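Local coordinates for putative periplasmic or exported protein (Salmonella enterica subsp. enterica serovar Typhimurium, PDB 4GQZ), which binds copper in the periplasm as the dimeric protein CueP and probably contributes to the copper resistance of the bacterium, at residues 90-95 / 114-119; 97-102 / 130-135; 23-28 / 63-68; 139-144 / 156-161; 40-45 / 151-156. All coordinates share one frame; numbering follows the deposited sequence.

Contact 1. Residues 90-95 / 114-119; sequences MPNKPF and SYRNGF
The Ser114 hydroxyl sits between Met90 O and Lys93 N, brought there by chi1 of 60°, with OG between backbone N and carbonyl carbon. OG donates to Met90 O at 2.7 Å, lying in the plane of that carbonyl, and accepts from Lys93 N at 2.8 Å in a nearly straight bond (170°). One side chain thus ties two backbone groups three residues apart, while Ser114 N returns a bond of 2.9 Å to Lys93 O. The same OG lies in the plane of the Phe95 ring, 3.5 Å from CE2 at its edge. Further along, Tyr115 O is gripped twice, by Asn92 N across the contact (3.2 Å) and by Gly118 N within its own type I turn, the two donors arriving from opposite faces of the carbonyl plane. Pro91 packs its CB against Arg116 O at 3.3 Å. Two waters finish the seam: one joins Met90 N to Gly118 O, the other Asn92 OD1 to Ser114 O. Outside this shell, an Asx turn at Asn117 orders the bend. The contact closes the beginning of strand 94-101 against the loop between strands 111-113 and 120-125, with Ile120 and Val134 packing on Phe95.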
# COMPACT_ATOMS: atom_id res chain seq x y z
N MSE B 90 -9.25 -23.14 13.78
CA MSE B 90 -9.52 -23.91 12.56
C MSE B 90 -8.53 -23.70 11.40
O MSE B 90 -8.89 -23.13 10.36
CB MSE B 90 -10.94 -23.62 12.05
CG MSE B 90 -12.02 -23.67 13.12
SE MSE B 90 -13.82 -23.29 12.42
CE MSE B 90 -14.09 -24.91 11.34
N PRO B 91 -7.29 -24.19 11.55
CA PRO B 91 -6.29 -24.06 10.48
C PRO B 91 -6.61 -24.92 9.27
O PRO B 91 -7.28 -25.94 9.39
CB PRO B 91 -5.01 -24.60 11.13
CG PRO B 91 -5.50 -25.50 12.24
CD PRO B 91 -6.71 -24.80 12.76
N ASN B 92 -6.10 -24.49 8.11
CA ASN B 92 -6.20 -25.26 6.87
C ASN B 92 -7.58 -25.85 6.58
O ASN B 92 -7.70 -27.03 6.23
CB ASN B 92 -5.12 -26.34 6.83
CG ASN B 92 -3.73 -25.76 6.87
OD1 ASN B 92 -3.40 -24.85 6.11
ND2 ASN B 92 -2.90 -26.26 7.78
N LYS B 93 -8.61 -25.03 6.71
CA LYS B 93 -9.97 -25.48 6.44
C LYS B 93 -10.52 -24.65 5.29
O LYS B 93 -10.15 -23.50 5.15
CB LYS B 93 -10.85 -25.32 7.69
CG LYS B 93 -10.55 -26.31 8.83
CD LYS B 93 -10.81 -27.74 8.39
CE LYS B 93 -10.63 -28.76 9.53
NZ LYS B 93 -11.69 -28.62 10.57
N PRO B 94 -11.39 -25.24 4.46
CA PRO B 94 -11.98 -24.47 3.37
C PRO B 94 -13.19 -23.71 3.86
O PRO B 94 -14.04 -24.29 4.53
CB PRO B 94 -12.40 -25.56 2.37
CG PRO B 94 -12.71 -26.75 3.23
CD PRO B 94 -11.74 -26.67 4.39
N PHE B 95 -13.27 -22.43 3.54
CA PHE B 95 -14.44 -21.64 3.93
C PHE B 95 -15.05 -20.95 2.71
O PHE B 95 -14.37 -20.73 1.71
CB PHE B 95 -14.05 -20.58 4.96
CG PHE B 95 -13.62 -21.15 6.29
CD1 PHE B 95 -14.55 -21.44 7.26
CD2 PHE B 95 -12.27 -21.39 6.55
CE1 PHE B 95 -14.15 -21.98 8.49
CE2 PHE B 95 -11.86 -21.90 7.76
CZ PHE B 95 -12.80 -22.21 8.74
N SER B 114 -8.40 -21.21 5.16
CA SER B 114 -7.74 -20.62 6.33
C SER B 114 -6.28 -21.02 6.34
O SER B 114 -5.91 -22.06 5.79
CB SER B 114 -8.41 -21.06 7.64
OG SER B 114 -8.37 -22.47 7.78
N TYR B 115 -5.43 -20.20 6.96
CA TYR B 115 -3.99 -20.48 6.96
C TYR B 115 -3.62 -21.38 8.13
O TYR B 115 -4.50 -21.81 8.90
CB TYR B 115 -3.18 -19.17 7.05
CG TYR B 115 -3.76 -18.05 6.21
CD1 TYR B 115 -4.28 -18.31 4.95
CD2 TYR B 115 -3.80 -16.75 6.70
CE1 TYR B 115 -4.83 -17.29 4.18
CE2 TYR B 115 -4.35 -15.72 5.94
CZ TYR B 115 -4.86 -16.01 4.68
OH TYR B 115 -5.41 -15.00 3.90
N ARG B 116 -2.33 -21.66 8.26
CA ARG B 116 -1.78 -22.49 9.33
C ARG B 116 -2.15 -21.91 10.70
O ARG B 116 -2.35 -22.65 11.66
CB ARG B 116 -0.25 -22.58 9.17
CG ARG B 116 0.50 -23.24 10.33
CD ARG B 116 -0.01 -24.65 10.56
NE ARG B 116 -0.03 -24.97 11.99
CZ ARG B 116 1.03 -25.37 12.68
NH1 ARG B 116 2.20 -25.52 12.05
NH2 ARG B 116 0.93 -25.63 13.98
N ASN B 117 -2.27 -20.58 10.76
CA ASN B 117 -2.63 -19.92 12.01
C ASN B 117 -4.14 -19.83 12.26
O ASN B 117 -4.57 -19.20 13.22
CB ASN B 117 -1.97 -18.53 12.11
CG ASN B 117 -2.56 -17.51 11.12
OD1 ASN B 117 -3.36 -17.85 10.26
ND2 ASN B 117 -2.14 -16.25 11.24
N GLY B 118 -4.93 -20.45 11.39
CA GLY B 118 -6.38 -20.46 11.56
C GLY B 118 -7.11 -19.20 11.10
O GLY B 118 -8.34 -19.09 11.26
N PHE B 119 -6.37 -18.26 10.51
CA PHE B 119 -7.00 -17.02 10.04
C PHE B 119 -7.20 -17.00 8.53
O PHE B 119 -6.60 -17.79 7.79
CB PHE B 119 -6.17 -15.80 10.47
CG PHE B 119 -6.34 -15.43 11.91
CD1 PHE B 119 -5.66 -16.13 12.92
CD2 PHE B 119 -7.17 -14.37 12.27
CE1 PHE B 119 -5.81 -15.78 14.27
CE2 PHE B 119 -7.33 -14.00 13.61
CZ PHE B 119 -6.64 -14.72 14.62
O HOH W 1 -9.80 -20.39 13.10
O HOH W 2 -3.83 -23.24 4.20

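Contact 2. Residues 97-102 / 130-135; sequences VKVTDS and GTLEVS
Lys98 and Glu133 form one hydrogen-bonded pair of an antiparallel ladder, and Thr100 and Thr131 form the next. Each pair has two backbone bonds: 2.9 Å from Lys98 N to Glu133 O and 2.8 Å from Glu133 N to Lys98 O, then 3.0 Å from Thr100 N to Thr131 O and its reciprocal. Between them, at the non-hydrogen-bonded pair Val99 and Leu132, weaker CA-H...O contacts run from Val99 CA to Thr131 O and from Leu132 CA to Lys98 O. The short segments of strands 94-101 and 129-136 run 169° apart in direction, in a sheet continued by strands 106-109 and 111-113 beside the first and strand 139-146 beside the second. Apolar contacts occupy the face bearing Val97, Val99 and Leu132. Chi2 of 69° brings the CD1 methyl of Leu132 to both valines, 3.7 Å from Val97 CG1 and 3.6 Å from Val99 CG2; Phe68 of strand 63-68 packs on Val97 and Leu132. On the polar face the Lys98 and Glu133 side chains cross obliquely in a long salt bridge, NZ of Lys98 3.9 Å from OE1 of Glu133, while the threonines lie side by side and a water bridges Thr100 OG1 to Thr131 O. At the last pair a CA-H...O contact brings Gly130 CA within 3.2 Å of Thr100 O, where a CB would collide with that oxygen.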
# COMPACT_ATOMS: atom_id res chain seq x y z
N VAL B 97 -16.54 -17.30 1.84
CA VAL B 97 -16.42 -15.98 2.46
C VAL B 97 -17.18 -14.94 1.63
O VAL B 97 -16.95 -14.82 0.42
CB VAL B 97 -14.94 -15.57 2.57
CG1 VAL B 97 -14.80 -14.14 3.14
CG2 VAL B 97 -14.16 -16.58 3.44
N LYS B 98 -18.08 -14.20 2.27
CA LYS B 98 -18.78 -13.12 1.57
C LYS B 98 -18.71 -11.82 2.35
O LYS B 98 -19.04 -11.78 3.53
CB LYS B 98 -20.25 -13.47 1.32
CG LYS B 98 -20.97 -12.39 0.51
CD LYS B 98 -22.37 -12.82 0.04
CE LYS B 98 -23.32 -13.02 1.20
NZ LYS B 98 -24.62 -13.56 0.72
N VAL B 99 -18.27 -10.76 1.69
CA VAL B 99 -18.30 -9.44 2.31
C VAL B 99 -19.19 -8.53 1.49
O VAL B 99 -18.98 -8.39 0.28
CB VAL B 99 -16.91 -8.83 2.43
CG1 VAL B 99 -17.02 -7.37 2.88
CG2 VAL B 99 -16.07 -9.63 3.41
N THR B 100 -20.16 -7.91 2.15
CA THR B 100 -21.12 -7.04 1.48
C THR B 100 -21.14 -5.68 2.18
O THR B 100 -21.11 -5.62 3.40
CB THR B 100 -22.56 -7.66 1.50
OG1 THR B 100 -22.97 -7.91 2.85
CG2 THR B 100 -22.58 -8.97 0.76
N ASP B 101 -21.18 -4.59 1.42
CA ASP B 101 -21.15 -3.26 2.05
C ASP B 101 -22.55 -2.76 2.44
O ASP B 101 -23.54 -3.45 2.20
CB ASP B 101 -20.36 -2.23 1.22
CG ASP B 101 -21.06 -1.82 -0.09
OD1 ASP B 101 -22.27 -2.08 -0.27
OD2 ASP B 101 -20.37 -1.20 -0.94
N SER B 102 -22.63 -1.58 3.04
CA SER B 102 -23.90 -1.07 3.57
C SER B 102 -24.94 -0.78 2.48
O SER B 102 -26.13 -0.69 2.79
CB SER B 102 -23.67 0.18 4.41
OG SER B 102 -23.12 1.21 3.62
N GLY B 130 -20.18 -2.76 6.73
CA GLY B 130 -20.87 -3.86 6.08
C GLY B 130 -20.96 -5.10 6.92
O GLY B 130 -21.00 -5.04 8.15
N THR B 131 -21.00 -6.24 6.24
CA THR B 131 -21.18 -7.52 6.92
C THR B 131 -20.25 -8.54 6.31
O THR B 131 -20.10 -8.59 5.09
CB THR B 131 -22.64 -8.03 6.80
OG1 THR B 131 -23.53 -7.07 7.37
CG2 THR B 131 -22.82 -9.37 7.54
N LEU B 132 -19.62 -9.34 7.16
CA LEU B 132 -18.86 -10.49 6.70
C LEU B 132 -19.66 -11.74 7.06
O LEU B 132 -20.13 -11.87 8.19
CB LEU B 132 -17.50 -10.55 7.41
CG LEU B 132 -16.81 -11.92 7.34
CD1 LEU B 132 -16.36 -12.22 5.92
CD2 LEU B 132 -15.64 -12.03 8.30
N GLU B 133 -19.83 -12.64 6.10
CA GLU B 133 -20.44 -13.94 6.40
C GLU B 133 -19.46 -15.02 6.02
O GLU B 133 -18.79 -14.92 4.98
CB GLU B 133 -21.76 -14.15 5.66
CG GLU B 133 -22.42 -15.50 6.01
CD GLU B 133 -23.68 -15.79 5.21
OE1 GLU B 133 -24.03 -14.97 4.33
OE2 GLU B 133 -24.31 -16.84 5.45
N VAL B 134 -19.36 -16.03 6.87
CA VAL B 134 -18.47 -17.15 6.62
C VAL B 134 -19.30 -18.42 6.72
O VAL B 134 -20.25 -18.49 7.51
CB VAL B 134 -17.31 -17.17 7.65
CG1 VAL B 134 -16.41 -18.37 7.43
CG2 VAL B 134 -16.50 -15.90 7.53
N SER B 135 -18.99 -19.41 5.89
CA SER B 135 -19.74 -20.66 5.98
C SER B 135 -18.81 -21.85 5.81
O SER B 135 -17.84 -21.80 5.05
CB SER B 135 -20.91 -20.68 4.99
OG SER B 135 -20.49 -21.11 3.71
O HOH W 3 -22.00 -10.60 3.72

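Contact 3. Residues 23-28 / 63-68; sequences IVDTID and KFYLSF
Helix 20-28 is packed against strand 63-68 through the side chains of Val24, Asp28, Tyr65 and Ser67, which bridge short-segment axes 11.3 Å apart at closest approach. From the helix, Val24 sets its CG1 methyl over the centre of the Tyr65 ring, 3.6 Å from the centroid and 10° off the normal, a CH-pi contact in which the two side chains meet tip to tip. Chi1 of 171°, with CG1 anti to the backbone N, carries that methyl to the ring. Asp28 approaches at the edge: its OD2 lies near the plane of the Tyr65 ring and accepts the phenol OH in a very short bond of 2.5 Å, with the carboxylate plane turned 64° from the ring. Helix and strand run almost parallel, and in this helix-on-sheet packing Tyr65 and Ser67, two residues apart, place their side chains on the same side of the strand, toward the helix, so both hydroxyls can reach the one oxygen. Ser67 OG donates to the syn lone pair of Asp28 OD2 at 3.0 Å. His81 and Asn117 hold the other oxygen, OD1, and this dense set of donors would be expected to stabilise the carboxylate as an anion. On the Tyr65 hydroxyl, a water at 2.8 Å from OH donates to it and also to Asp25 OD1, which is itself bonded to Trp123 NE1.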
# COMPACT_ATOMS: atom_id res chain seq x y z
N ILE B 23 3.96 -8.39 1.90
CA ILE B 23 4.62 -8.63 3.19
C ILE B 23 3.61 -9.15 4.22
O ILE B 23 3.85 -10.17 4.88
CB ILE B 23 5.26 -7.36 3.77
CG1 ILE B 23 6.41 -6.88 2.87
CG2 ILE B 23 5.79 -7.61 5.18
CD1 ILE B 23 6.97 -5.54 3.30
N VAL B 24 2.50 -8.43 4.36
CA VAL B 24 1.42 -8.84 5.26
C VAL B 24 0.92 -10.24 4.93
O VAL B 24 0.87 -11.11 5.82
CB VAL B 24 0.29 -7.80 5.26
CG1 VAL B 24 -0.93 -8.32 6.03
CG2 VAL B 24 0.79 -6.49 5.86
N ASP B 25 0.59 -10.47 3.65
CA ASP B 25 0.17 -11.81 3.20
C ASP B 25 1.21 -12.88 3.55
O ASP B 25 0.87 -13.97 4.00
CB ASP B 25 -0.06 -11.83 1.69
CG ASP B 25 -1.25 -11.01 1.26
OD1 ASP B 25 -2.04 -10.60 2.13
OD2 ASP B 25 -1.40 -10.78 0.03
N THR B 26 2.49 -12.58 3.31
CA THR B 26 3.53 -13.58 3.53
C THR B 26 3.59 -13.96 5.00
O THR B 26 3.67 -15.15 5.37
CB THR B 26 4.93 -13.05 3.10
OG1 THR B 26 4.90 -12.68 1.71
CG2 THR B 26 5.99 -14.10 3.34
N ILE B 27 3.53 -12.95 5.86
CA ILE B 27 3.65 -13.20 7.30
C ILE B 27 2.43 -13.92 7.84
O ILE B 27 2.55 -14.93 8.55
CB ILE B 27 3.89 -11.90 8.08
CG1 ILE B 27 5.21 -11.25 7.65
CG2 ILE B 27 3.96 -12.17 9.57
CD1 ILE B 27 5.52 -9.98 8.43
N ASP B 28 1.24 -13.42 7.51
CA ASP B 28 0.01 -14.04 8.02
C ASP B 28 -0.12 -15.48 7.55
O ASP B 28 -0.64 -16.33 8.26
CB ASP B 28 -1.20 -13.23 7.55
CG ASP B 28 -2.38 -13.29 8.52
OD1 ASP B 28 -2.28 -13.90 9.62
OD2 ASP B 28 -3.43 -12.71 8.20
N LYS B 63 -5.82 -0.17 0.86
CA LYS B 63 -6.75 -1.18 1.35
C LYS B 63 -6.57 -1.48 2.83
O LYS B 63 -5.45 -1.51 3.35
CB LYS B 63 -6.55 -2.48 0.57
CG LYS B 63 -6.83 -2.35 -0.92
CD LYS B 63 -8.32 -2.13 -1.15
CE LYS B 63 -8.65 -2.12 -2.64
NZ LYS B 63 -7.75 -1.19 -3.38
N PHE B 64 -7.69 -1.72 3.50
CA PHE B 64 -7.71 -2.13 4.90
C PHE B 64 -7.58 -3.66 4.97
O PHE B 64 -8.22 -4.40 4.20
CB PHE B 64 -9.05 -1.68 5.48
CG PHE B 64 -9.22 -1.94 6.95
CD1 PHE B 64 -9.55 -3.20 7.42
CD2 PHE B 64 -9.13 -0.90 7.86
CE1 PHE B 64 -9.75 -3.43 8.77
CE2 PHE B 64 -9.34 -1.11 9.20
CZ PHE B 64 -9.63 -2.37 9.66
N TYR B 65 -6.74 -4.15 5.87
CA TYR B 65 -6.60 -5.58 6.08
C TYR B 65 -7.40 -6.05 7.28
O TYR B 65 -7.13 -5.65 8.42
CB TYR B 65 -5.14 -5.94 6.32
CG TYR B 65 -4.82 -7.43 6.28
CD1 TYR B 65 -4.85 -8.13 5.09
CD2 TYR B 65 -4.43 -8.11 7.43
CE1 TYR B 65 -4.51 -9.48 5.03
CE2 TYR B 65 -4.09 -9.47 7.39
CZ TYR B 65 -4.13 -10.14 6.17
OH TYR B 65 -3.81 -11.47 6.09
N LEU B 66 -8.37 -6.91 7.01
CA LEU B 66 -9.10 -7.57 8.07
C LEU B 66 -8.72 -9.06 8.11
O LEU B 66 -8.84 -9.77 7.11
CB LEU B 66 -10.59 -7.41 7.81
CG LEU B 66 -11.51 -8.10 8.81
CD1 LEU B 66 -11.33 -7.53 10.22
CD2 LEU B 66 -12.96 -8.00 8.31
N SER B 67 -8.28 -9.53 9.27
CA SER B 67 -7.97 -10.97 9.41
C SER B 67 -8.93 -11.60 10.41
O SER B 67 -9.09 -11.11 11.52
CB SER B 67 -6.49 -11.17 9.81
OG SER B 67 -6.08 -12.54 9.66
N PHE B 68 -9.62 -12.66 10.00
CA PHE B 68 -10.62 -13.25 10.88
C PHE B 68 -10.43 -14.75 11.05
O PHE B 68 -9.85 -15.43 10.18
CB PHE B 68 -12.02 -12.93 10.34
CG PHE B 68 -12.26 -13.39 8.94
CD1 PHE B 68 -11.93 -12.58 7.86
CD2 PHE B 68 -12.83 -14.63 8.69
CE1 PHE B 68 -12.15 -13.00 6.55
CE2 PHE B 68 -13.06 -15.06 7.39
CZ PHE B 68 -12.71 -14.24 6.32
O HOH W 4 -3.43 -12.85 3.69

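Contact 4. Residues 139-144 / 156-161; sequences KTASHA and TELPLR
The His143 ring and the Glu157 carboxylate meet with their planes 52° apart. His143 CG is anti to the backbone N (chi1 -156°), which carries the ring toward Glu157. NE2 of His143 donates to OE2 of Glu157 at 2.6 Å, meeting the oxygen on its anti side; the bond is bent, and OE2 is tilted 23° from the imidazole plane. The other nitrogen helps fix the ring's rotation: ND1 of His143 donates to Ala144 O at 2.8 Å, almost exactly in the ring plane and on a lone pair of the carbonyl. Beside this pair, Leu158 CD2 sits 4.0 Å from CB of His143 and equally far from CB of Ala141, and Leu160 CD1 reaches Ala141 CB from further along the tail at 3.8 Å. Leu158 and Leu160 thus lay their branches on the small methyl of Ala141. At the chain terminus, Thr140 N gives to OXT of the C-terminal carboxylate of Arg161 at 2.9 Å, and Arg161 N gives to Thr140 O at 3.1 Å. Waters span the rest of the seam, one from Thr140 O to Pro159 O and one from Ser142 O to Glu157 O. The C-terminal tail so lies beside strand 139-146, on the side away from strand 129-136. With both ring nitrogens of His143 donating, the imidazole is consistent with a protonated, cationic form whose charge the Glu157 carboxylate would offset.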
# COMPACT_ATOMS: atom_id res chain seq x y z
N LYS B 139 -22.60 -24.83 8.10
CA LYS B 139 -22.73 -23.91 9.23
C LYS B 139 -22.28 -22.51 8.83
O LYS B 139 -21.41 -22.37 7.98
CB LYS B 139 -21.86 -24.38 10.41
CG LYS B 139 -22.18 -25.78 10.93
CD LYS B 139 -21.25 -26.12 12.10
CE LYS B 139 -20.62 -27.51 11.94
NZ LYS B 139 -21.63 -28.61 11.88
N THR B 140 -22.85 -21.48 9.45
CA THR B 140 -22.52 -20.10 9.10
C THR B 140 -22.27 -19.23 10.31
O THR B 140 -22.72 -19.52 11.42
CB THR B 140 -23.66 -19.39 8.30
OG1 THR B 140 -24.84 -19.33 9.11
CG2 THR B 140 -23.96 -20.13 7.01
N ALA B 141 -21.55 -18.14 10.08
CA ALA B 141 -21.42 -17.09 11.08
C ALA B 141 -21.38 -15.77 10.34
O ALA B 141 -20.95 -15.70 9.18
CB ALA B 141 -20.12 -17.28 11.90
N SER B 142 -21.83 -14.71 10.98
CA SER B 142 -21.67 -13.41 10.37
C SER B 142 -21.48 -12.32 11.41
O SER B 142 -21.80 -12.49 12.60
CB SER B 142 -22.84 -13.08 9.43
OG SER B 142 -24.02 -12.84 10.15
N HIS B 143 -20.96 -11.19 10.98
CA HIS B 143 -20.65 -10.12 11.91
C HIS B 143 -20.53 -8.81 11.17
O HIS B 143 -20.08 -8.77 10.02
CB HIS B 143 -19.32 -10.42 12.60
CG HIS B 143 -19.16 -9.75 13.92
ND1 HIS B 143 -18.85 -8.41 14.05
CD2 HIS B 143 -19.23 -10.24 15.18
CE1 HIS B 143 -18.75 -8.11 15.33
NE2 HIS B 143 -18.97 -9.19 16.04
N ALA B 144 -20.95 -7.73 11.82
CA ALA B 144 -20.82 -6.42 11.25
C ALA B 144 -19.33 -6.10 11.19
O ALA B 144 -18.58 -6.49 12.09
CB ALA B 144 -21.55 -5.41 12.12
N THR B 156 -12.64 -12.23 15.73
CA THR B 156 -12.68 -13.61 16.20
C THR B 156 -14.08 -14.03 16.63
O THR B 156 -14.31 -15.20 16.95
CB THR B 156 -11.70 -13.85 17.38
OG1 THR B 156 -11.93 -12.85 18.38
CG2 THR B 156 -10.24 -13.75 16.91
N GLU B 157 -15.01 -13.08 16.63
CA GLU B 157 -16.39 -13.34 17.06
C GLU B 157 -17.22 -13.98 15.95
O GLU B 157 -18.21 -13.42 15.50
CB GLU B 157 -17.07 -12.04 17.52
CG GLU B 157 -16.49 -11.45 18.83
CD GLU B 157 -17.01 -10.04 19.14
OE1 GLU B 157 -16.51 -9.43 20.12
OE2 GLU B 157 -17.91 -9.53 18.43
N LEU B 158 -16.80 -15.16 15.50
CA LEU B 158 -17.48 -15.82 14.39
C LEU B 158 -17.82 -17.26 14.72
O LEU B 158 -17.26 -18.17 14.12
CB LEU B 158 -16.62 -15.79 13.12
CG LEU B 158 -16.48 -14.46 12.38
CD1 LEU B 158 -15.41 -14.58 11.28
CD2 LEU B 158 -17.81 -14.05 11.79
N PRO B 159 -18.75 -17.47 15.67
CA PRO B 159 -19.13 -18.85 16.02
C PRO B 159 -20.01 -19.52 14.95
O PRO B 159 -21.14 -19.09 14.70
CB PRO B 159 -19.89 -18.67 17.32
CG PRO B 159 -20.51 -17.29 17.20
CD PRO B 159 -19.49 -16.47 16.46
N LEU B 160 -19.47 -20.57 14.33
CA LEU B 160 -20.20 -21.32 13.32
C LEU B 160 -21.37 -22.07 13.94
O LEU B 160 -21.17 -22.92 14.81
CB LEU B 160 -19.28 -22.35 12.67
CG LEU B 160 -18.52 -22.06 11.37
CD1 LEU B 160 -18.80 -20.68 10.76
CD2 LEU B 160 -17.04 -22.29 11.54
N ARG B 161 -22.59 -21.78 13.49
CA ARG B 161 -23.76 -22.55 13.93
C ARG B 161 -24.56 -22.99 12.71
O ARG B 161 -25.27 -24.01 12.74
CB ARG B 161 -24.65 -21.72 14.87
CG ARG B 161 -23.96 -21.11 16.10
CD ARG B 161 -23.30 -22.19 16.97
NE ARG B 161 -22.71 -21.65 18.21
CZ ARG B 161 -21.41 -21.65 18.49
NH1 ARG B 161 -20.52 -22.15 17.63
NH2 ARG B 161 -20.98 -21.14 19.65
OXT ARG B 161 -24.53 -22.34 11.66
O HOH W 5 -23.42 -18.15 13.90
O HOH W 6 -21.12 -13.46 15.24

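Contact 5. Residues 40-45 / 151-156; sequences ASITST and SQTCLT
Thr153 turns OG1 to lie between its backbone N and carbonyl carbon (chi1 60°) and CG2 anti to the carbonyl carbon, and both branches then face residues 42-44. OG1 of Thr153 donates to Ile42 O at 2.6 Å, coming from above the carbonyl plane, 40° out of it. The methyl takes the neighbouring peptide: CG2 of Thr153 lies 3.3 Å from Thr43 C and 3.5 Å from Ser44 N. A single side chain therefore touches two successive peptide groups, one through its hydroxyl and the other through its methyl. Beyond them, Ser44 CB stands 4.0 Å from Ser151 O, and a water links the two segments by accepting from Ser44 N and donating to Ser151 O. An ST turn, with Thr45 N bonded to Thr43 OG1 at 3.1 Å, shapes the bend in which Ser44 lies; Glu46 N gives a further bond to that hydroxyl. The contact joins the end of strand 39-42, in the antiparallel sheet with strands 46-50 and 55-59, to the start of strand 154-155, which pairs with strand 63-68 in a separate sheet, and Cys154 is bound to Cys78 by a disulfide next to Thr153. Because Thr153 OG1 gives its proton to Ile42 O and also accepts His81 N, this buried hydroxyl is used in both directions and gives Ile42 O a side-chain donor where the two sheets meet.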
# COMPACT_ATOMS: atom_id res chain seq x y z
N ALA B 40 4.97 -9.41 14.79
CA ALA B 40 4.30 -8.64 13.76
C ALA B 40 2.83 -8.51 14.10
O ALA B 40 2.13 -9.52 14.32
CB ALA B 40 4.46 -9.32 12.40
N SER B 41 2.35 -7.27 14.16
CA SER B 41 0.94 -7.03 14.36
C SER B 41 0.50 -5.98 13.36
O SER B 41 1.33 -5.24 12.82
CB SER B 41 0.68 -6.59 15.80
OG SER B 41 1.46 -5.47 16.11
N ILE B 42 -0.80 -5.89 13.12
CA ILE B 42 -1.28 -4.97 12.10
C ILE B 42 -2.46 -4.15 12.60
O ILE B 42 -3.34 -4.66 13.28
CB ILE B 42 -1.62 -5.72 10.79
CG1 ILE B 42 -2.01 -4.75 9.67
CG2 ILE B 42 -2.66 -6.81 11.00
CD1 ILE B 42 -2.06 -5.40 8.30
N THR B 43 -2.43 -2.85 12.31
CA THR B 43 -3.50 -1.94 12.68
C THR B 43 -4.16 -1.46 11.41
O THR B 43 -3.79 -1.89 10.33
CB THR B 43 -2.99 -0.72 13.45
OG1 THR B 43 -2.42 0.23 12.53
CG2 THR B 43 -1.93 -1.12 14.46
N SER B 44 -5.12 -0.56 11.54
CA SER B 44 -5.81 -0.05 10.37
C SER B 44 -4.84 0.65 9.41
O SER B 44 -5.09 0.74 8.20
CB SER B 44 -6.89 0.93 10.79
OG SER B 44 -6.34 1.93 11.63
N THR B 45 -3.74 1.17 9.94
CA THR B 45 -2.86 1.99 9.11
C THR B 45 -1.41 1.55 9.08
O THR B 45 -0.67 2.03 8.23
CB THR B 45 -2.93 3.50 9.48
OG1 THR B 45 -2.66 3.68 10.87
CG2 THR B 45 -4.32 4.07 9.15
N SER B 151 -11.14 1.15 13.26
CA SER B 151 -11.70 -0.20 13.23
C SER B 151 -10.63 -1.27 13.48
O SER B 151 -9.48 -1.12 13.06
CB SER B 151 -12.38 -0.48 11.89
OG SER B 151 -13.42 0.45 11.63
N GLN B 152 -11.03 -2.35 14.14
CA GLN B 152 -10.12 -3.45 14.47
C GLN B 152 -9.72 -4.22 13.23
O GLN B 152 -10.46 -4.27 12.25
CB GLN B 152 -10.77 -4.41 15.47
CG GLN B 152 -11.89 -5.24 14.86
CD GLN B 152 -12.83 -5.84 15.90
OE1 GLN B 152 -13.99 -5.47 15.96
NE2 GLN B 152 -12.32 -6.77 16.70
N THR B 153 -8.53 -4.84 13.26
CA THR B 153 -8.05 -5.62 12.14
C THR B 153 -8.23 -7.11 12.42
O THR B 153 -7.92 -7.97 11.58
CB THR B 153 -6.58 -5.30 11.84
OG1 THR B 153 -5.76 -5.60 12.98
CG2 THR B 153 -6.46 -3.82 11.50
N CYS B 154 -8.73 -7.42 13.61
CA CYS B 154 -8.90 -8.80 14.01
C CYS B 154 -10.35 -9.07 14.38
O CYS B 154 -10.93 -8.36 15.20
CB CYS B 154 -7.98 -9.11 15.19
SG CYS B 154 -7.83 -10.86 15.54
N LEU B 155 -10.93 -10.10 13.77
CA LEU B 155 -12.32 -10.48 14.05
C LEU B 155 -12.35 -11.95 14.46
O LEU B 155 -12.10 -12.84 13.63
CB LEU B 155 -13.19 -10.25 12.80
CG LEU B 155 -14.63 -10.74 12.89
CD1 LEU B 155 -15.35 -10.11 14.08
CD2 LEU B 155 -15.38 -10.44 11.61
N THR B 156 -12.64 -12.23 15.73
CA THR B 156 -12.68 -13.61 16.20
C THR B 156 -14.08 -14.03 16.63
O THR B 156 -14.31 -15.20 16.95
CB THR B 156 -11.70 -13.85 17.38
OG1 THR B 156 -11.93 -12.85 18.38
CG2 THR B 156 -10.24 -13.75 16.91
O HOH W 7 -6.76 -0.59 14.02

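In the fold
Contacts 3 and 5 lie nearest the middle of the chain, about 4 and 7 Å from its centre, and their own centres are about 9 Å apart; Ser67 binds the backbone of Thr153 and Leu155 and so joins them. Contacts 2 and 4, about 10 Å apart between centres, share the sheet of strands 129-136 and 139-146, where Leu132 pairs with His143. Phe68 connects the two regions, packing on Val97, Leu132 and Val134 of contact 2 and on Leu158 of contact 4. Contact 1 reaches contact 3 through Asn117 ND2 and Asp28 OD1 at 2.9 Å, and contact 5 through Phe119, which packs on the disulfide-bonded Cys154.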